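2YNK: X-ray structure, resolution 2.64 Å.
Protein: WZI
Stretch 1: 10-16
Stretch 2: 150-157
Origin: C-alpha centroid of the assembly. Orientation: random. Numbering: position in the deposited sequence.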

# COMPACT_ATOMS: atom_id res chain seq x y z
N LEU A 10 5.99 4.14 -9.40
CA LEU A 10 5.81 2.92 -10.20
C LEU A 10 4.34 2.56 -10.35
O LEU A 10 3.86 2.30 -11.47
CB LEU A 10 6.55 1.73 -9.57
CG LEU A 10 6.59 0.46 -10.42
CD1 LEU A 10 7.41 0.72 -11.68
CD2 LEU A 10 7.16 -0.73 -9.65
N ARG A 11 3.64 2.54 -9.22
CA ARG A 11 2.24 2.13 -9.18
C ARG A 11 1.38 3.00 -10.07
O ARG A 11 0.53 2.48 -10.78
CB ARG A 11 1.68 2.18 -7.74
CG ARG A 11 0.17 1.99 -7.72
CD ARG A 11 -0.43 1.61 -6.39
NE ARG A 11 -1.86 1.37 -6.60
CZ ARG A 11 -2.83 1.55 -5.70
NH1 ARG A 11 -2.56 1.97 -4.47
NH2 ARG A 11 -4.09 1.32 -6.05
N ASN A 12 1.58 4.31 -10.03
CA ASN A 12 0.75 5.22 -10.81
C ASN A 12 1.03 5.05 -12.33
O ASN A 12 0.11 5.08 -13.15
CB ASN A 12 0.97 6.67 -10.37
CG ASN A 12 0.56 6.92 -8.92
OD1 ASN A 12 1.38 7.34 -8.10
ND2 ASN A 12 -0.70 6.65 -8.59
N ASP A 13 2.30 4.83 -12.68
CA ASP A 13 2.70 4.55 -14.04
C ASP A 13 2.12 3.21 -14.55
O ASP A 13 1.60 3.14 -15.67
CB ASP A 13 4.23 4.58 -14.17
CG ASP A 13 4.78 6.00 -14.33
OD1 ASP A 13 4.04 6.97 -14.04
OD2 ASP A 13 5.95 6.17 -14.75
N LEU A 14 2.18 2.17 -13.73
CA LEU A 14 1.58 0.88 -14.09
C LEU A 14 0.06 1.02 -14.21
O LEU A 14 -0.54 0.48 -15.13
CB LEU A 14 1.91 -0.20 -13.06
CG LEU A 14 3.34 -0.74 -13.01
CD1 LEU A 14 3.42 -1.88 -11.99
CD2 LEU A 14 3.79 -1.22 -14.38
N ALA A 15 -0.55 1.73 -13.26
CA ALA A 15 -2.01 1.88 -13.23
C ALA A 15 -2.50 2.66 -14.45
O ALA A 15 -3.59 2.40 -14.96
CB ALA A 15 -2.44 2.58 -11.95
N TRP A 16 -1.70 3.61 -14.89
CA TRP A 16 -2.00 4.40 -16.08
C TRP A 16 -2.03 3.47 -17.27
O TRP A 16 -3.01 3.43 -18.01
CB TRP A 16 -0.93 5.48 -16.24
CG TRP A 16 -1.20 6.55 -17.28
CD1 TRP A 16 -1.79 7.79 -17.10
CD2 TRP A 16 -0.83 6.52 -18.71
NE1 TRP A 16 -1.84 8.49 -18.28
CE2 TRP A 16 -1.27 7.79 -19.27
CE3 TRP A 16 -0.20 5.59 -19.53
CZ2 TRP A 16 -1.08 8.10 -20.62
CZ3 TRP A 16 -0.02 5.92 -20.88
CH2 TRP A 16 -0.45 7.14 -21.41
N GLN A 150 3.26 -4.45 2.83
CA GLN A 150 2.26 -4.94 1.87
C GLN A 150 1.27 -3.84 1.52
O GLN A 150 1.25 -2.76 2.14
CB GLN A 150 1.49 -6.12 2.46
CG GLN A 150 2.31 -7.39 2.66
CD GLN A 150 1.77 -8.24 3.80
OE1 GLN A 150 1.75 -7.82 4.96
NE2 GLN A 150 1.34 -9.45 3.47
N TRP A 151 0.45 -4.14 0.50
CA TRP A 151 -0.76 -3.38 0.24
C TRP A 151 -1.80 -4.29 -0.30
O TRP A 151 -1.59 -4.93 -1.32
CB TRP A 151 -0.50 -2.27 -0.75
CG TRP A 151 -1.65 -1.32 -0.93
CD1 TRP A 151 -2.71 -1.43 -1.82
CD2 TRP A 151 -1.88 -0.05 -0.23
NE1 TRP A 151 -3.56 -0.35 -1.72
CE2 TRP A 151 -3.11 0.52 -0.78
CE3 TRP A 151 -1.20 0.65 0.76
CZ2 TRP A 151 -3.61 1.73 -0.34
CZ3 TRP A 151 -1.72 1.87 1.19
CH2 TRP A 151 -2.89 2.39 0.65
N TRP A 152 -2.94 -4.35 0.39
CA TRP A 152 -4.04 -5.22 -0.01
C TRP A 152 -5.26 -4.46 -0.48
O TRP A 152 -6.05 -3.96 0.34
CB TRP A 152 -4.41 -6.16 1.13
CG TRP A 152 -3.44 -7.30 1.28
CD1 TRP A 152 -2.20 -7.48 0.68
CD2 TRP A 152 -3.61 -8.47 2.15
NE1 TRP A 152 -1.62 -8.64 1.10
CE2 TRP A 152 -2.41 -9.29 1.96
CE3 TRP A 152 -4.59 -8.90 3.02
CZ2 TRP A 152 -2.24 -10.48 2.62
CZ3 TRP A 152 -4.41 -10.11 3.68
CH2 TRP A 152 -3.26 -10.88 3.48
N GLY A 153 -5.40 -4.35 -1.80
CA GLY A 153 -6.60 -3.79 -2.40
C GLY A 153 -6.34 -2.68 -3.40
O GLY A 153 -5.21 -2.26 -3.57
N PRO A 154 -7.40 -2.19 -4.05
CA PRO A 154 -7.29 -1.27 -5.16
C PRO A 154 -7.27 0.20 -4.76
O PRO A 154 -7.15 1.07 -5.63
CB PRO A 154 -8.55 -1.56 -5.96
CG PRO A 154 -9.55 -1.93 -4.92
CD PRO A 154 -8.81 -2.55 -3.78
N GLY A 155 -7.38 0.48 -3.47
CA GLY A 155 -7.44 1.85 -3.01
C GLY A 155 -6.11 2.54 -3.16
O GLY A 155 -5.06 1.89 -3.17
N TYR A 156 -6.16 3.87 -3.27
CA TYR A 156 -4.97 4.71 -3.34
C TYR A 156 -4.68 5.39 -2.01
O TYR A 156 -3.53 5.70 -1.70
CB TYR A 156 -5.12 5.74 -4.46
CG TYR A 156 -4.92 5.15 -5.84
CD1 TYR A 156 -3.66 4.87 -6.32
CD2 TYR A 156 -6.01 4.85 -6.65
CE1 TYR A 156 -3.47 4.32 -7.58
CE2 TYR A 156 -5.84 4.31 -7.91
CZ TYR A 156 -4.56 4.05 -8.37
OH TYR A 156 -4.36 3.49 -9.61
N GLU A 157 -5.73 5.63 -1.23
CA GLU A 157 -5.59 6.36 0.03
C GLU A 157 -5.35 5.44 1.23
O GLU A 157 -4.83 5.86 2.26
CB GLU A 157 -6.84 7.21 0.26
CG GLU A 157 -6.52 8.58 0.86
CD GLU A 157 -6.04 9.56 -0.19
OE1 GLU A 157 -6.60 9.55 -1.30
OE2 GLU A 157 -5.12 10.35 0.11
O HOH W 1 -3.36 1.20 -8.98

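Residues 10-16 lie within a longer helix, and the backbone hydrogen bonds from Leu-14 N to Leu-10 O and from Ala-15 N to Arg-11 O, both 2.8 Å, belong to its regular turns. The second stretch has a short strand at 151-152; the rest is loop or turn. The backbones stay well apart: the CA atoms of Asn-12 and Tyr-156 are 9.4 Å from each other. Side chains must therefore bridge the gap, and together the stretches bury 255 Å².

Arg-11 does most of this work. Its CA-to-CB bond points toward the second stretch, and chi1 to chi3 are all t, so the chain is extended. This reach brings the guanidinium to the carbonyls of the loop. Arg-11 NH1 donates to Gly-155 O at 2.8 Å, and Arg-11 NH2 donates to the same Gly-155 O at 3.1 Å. A weak bond joins Arg-11 NH2 to Pro-154 O, also 3.1 Å. Both oxygens lie near the guanidinium plane, where its N-H groups point. Gly-155 O also accepts a weak bond from Trp-151 NE1 at 3.1 Å within the second stretch.

One face of the guanidinium lies flat on the Tyr-156 ring. The planes are 10° apart, and Arg-11 CZ is 3.4 Å from Tyr-156 CE1. The cation-pi contact is off-centre. A flat aromatic ring suits this buried charge, since it covers the face while the edge remains free for hydrogen bonds.

Water 1 links the same pair, 2.8 Å from Arg-11 NE, whose proton it accepts, and 2.6 Å from Tyr-156 OH. Ala-15 meets the ring at its edge, with Ala-15 CB 3.2 Å from Tyr-156 OH; its short side chain fits this close approach.

Gly-153 has phi/psi of 128/176, where a CB would jam against the preceding carbonyl oxygen, so these backbone angles call for glycine.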